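Local coordinates for protein carbonic anhydrase (Porphyridium purpureum, PDB 1DDZ) that probably catalyses the reversible interconversion of carbon dioxide and hydrogencarbonate as a zinc-dependent carbonic anhydrase of the beta class, at residues Phe109-Gln114 / Val191-Val197. Residues are numbered along the deposited sequence.
Sequences FLSVLQ and VCATSIV
Residues 109-114 form about one and a half turns of helix 107-119, with Leu113 N donating to Phe109 O (3.0 Å) and Gln114 N to Leu110 O (2.9 Å). Residues 191-197 instead span a helix-helix junction: Thr194, at phi/psi -61/154°, leaves the helical region between helices 172-193 and 195-202. The register is given by the nearest CA pairs, Leu110-Thr194 (8.0 Å) and Gln114-Ile196 (6.1 Å). Thr194 has chi1 near +60° (p), and its OG1 bridges the two helices, donating to Val191 O (2.8 Å) and, as N-cap, accepting from Val197 N (3.1 Å, 171° at the hydrogen).

Across the interface the evidence is for apolar packing, burying 344 Å² in total. Ile196 (chi1 m, chi2 t) contributes most: its CD1 lies 3.4 Å from Leu110 O, 3.7 Å from Gln114 CB and 3.8 Å from Leu113 CD1. The CA-to-CB bond of Leu113 points toward the junction, with chi1 off the wells at -142°, and its CD1 lies 3.3 Å from Thr194 OG1 and 4.2 Å from Val197 CG2. Phe109 (chi1 t) starts sideways, yet its CZ reaches Val191 CG2 (4.0 Å) and Thr194 CG2 (3.9 Å); Leu110 CD2 meets the same methyl, Thr194 CG2, at 4.0 Å.

This is helix-to-helix packing within the alpha-beta-alpha fold, away from the zinc sites. Beneath it runs the parallel part of the sheet: Phe109 touches strands 69-74 and 92-97, Leu113 strands 69-74 and 124-130, and Val191 strand 124-130. Gln114 OE1 accepts from Leu401 N and Ile402 N of the chain's second carbonic anhydrase repeat, while Asn150 of the second subunit packs on Leu110 and Thr194 and hydrogen-bonds through ND2 to Ser195 OG.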
# COMPACT_ATOMS: atom_id res chain seq x y z
N PHE A 109 -3.59 3.80 6.44
CA PHE A 109 -4.63 4.80 6.66
C PHE A 109 -5.98 4.10 6.86
O PHE A 109 -6.68 4.37 7.84
CB PHE A 109 -4.63 5.80 5.48
CG PHE A 109 -5.97 6.42 5.20
CD1 PHE A 109 -6.62 7.20 6.16
CD2 PHE A 109 -6.61 6.17 4.00
CE1 PHE A 109 -7.89 7.71 5.93
CE2 PHE A 109 -7.89 6.67 3.75
CZ PHE A 109 -8.53 7.44 4.72
N LEU A 110 -6.32 3.18 5.96
CA LEU A 110 -7.57 2.45 6.01
C LEU A 110 -7.77 1.63 7.32
O LEU A 110 -8.89 1.58 7.85
CB LEU A 110 -7.68 1.54 4.79
CG LEU A 110 -7.77 2.19 3.41
CD1 LEU A 110 -7.71 1.13 2.32
CD2 LEU A 110 -9.05 2.97 3.33
N SER A 111 -6.73 0.98 7.81
CA SER A 111 -6.83 0.20 9.05
C SER A 111 -7.02 1.10 10.31
O SER A 111 -7.79 0.74 11.20
CB SER A 111 -5.67 -0.81 9.18
OG SER A 111 -4.40 -0.17 9.28
N VAL A 112 -6.40 2.28 10.35
CA VAL A 112 -6.61 3.21 11.46
C VAL A 112 -8.06 3.74 11.41
O VAL A 112 -8.76 3.84 12.44
CB VAL A 112 -5.61 4.38 11.44
CG1 VAL A 112 -6.09 5.49 12.38
CG2 VAL A 112 -4.27 3.93 11.91
N LEU A 113 -8.52 4.08 10.21
CA LEU A 113 -9.89 4.56 9.98
C LEU A 113 -10.94 3.51 10.44
O LEU A 113 -11.85 3.84 11.18
CB LEU A 113 -10.10 4.81 8.47
CG LEU A 113 -10.93 5.99 7.95
CD1 LEU A 113 -11.56 5.61 6.58
CD2 LEU A 113 -11.98 6.44 8.92
N GLN A 114 -10.81 2.28 9.94
CA GLN A 114 -11.74 1.24 10.28
C GLN A 114 -11.72 0.94 11.78
O GLN A 114 -12.78 0.73 12.38
CB GLN A 114 -11.48 -0.02 9.46
CG GLN A 114 -12.60 -1.03 9.65
CD GLN A 114 -12.56 -2.15 8.65
OE1 GLN A 114 -11.55 -2.82 8.49
NE2 GLN A 114 -13.68 -2.37 7.96
N VAL A 191 -11.46 10.52 2.65
CA VAL A 191 -11.98 9.88 3.85
C VAL A 191 -13.47 9.54 3.67
O VAL A 191 -13.88 8.41 3.93
CB VAL A 191 -11.80 10.77 5.07
CG1 VAL A 191 -12.53 10.18 6.25
CG2 VAL A 191 -10.32 10.94 5.38
N CYS A 192 -14.25 10.49 3.15
CA CYS A 192 -15.70 10.29 2.93
C CYS A 192 -16.00 9.22 1.92
O CYS A 192 -17.05 8.58 2.00
CB CYS A 192 -16.39 11.57 2.46
SG CYS A 192 -16.17 12.97 3.54
N ALA A 193 -15.10 9.08 0.95
CA ALA A 193 -15.23 8.12 -0.13
C ALA A 193 -14.83 6.69 0.22
O ALA A 193 -15.15 5.78 -0.54
CB ALA A 193 -14.46 8.61 -1.37
N THR A 194 -14.16 6.47 1.36
CA THR A 194 -13.75 5.12 1.76
C THR A 194 -14.97 4.23 1.95
O THR A 194 -16.05 4.72 2.32
CB THR A 194 -12.98 5.09 3.10
OG1 THR A 194 -13.83 5.58 4.14
CG2 THR A 194 -11.69 5.91 3.03
N SER A 195 -14.78 2.93 1.78
CA SER A 195 -15.87 1.97 1.98
C SER A 195 -16.35 2.07 3.44
O SER A 195 -17.53 2.02 3.74
CB SER A 195 -15.38 0.55 1.67
OG SER A 195 -14.17 0.26 2.35
N ILE A 196 -15.41 2.34 4.33
CA ILE A 196 -15.65 2.46 5.77
C ILE A 196 -16.66 3.58 6.09
O ILE A 196 -17.67 3.34 6.73
CB ILE A 196 -14.31 2.69 6.51
CG1 ILE A 196 -13.37 1.51 6.25
CG2 ILE A 196 -14.56 2.94 7.98
CD1 ILE A 196 -11.92 1.86 6.30
N VAL A 197 -16.38 4.80 5.63
CA VAL A 197 -17.28 5.91 5.88
C VAL A 197 -18.58 5.79 5.05
O VAL A 197 -19.66 6.17 5.53
CB VAL A 197 -16.60 7.25 5.66
CG1 VAL A 197 -17.57 8.39 5.89
CG2 VAL A 197 -15.42 7.38 6.60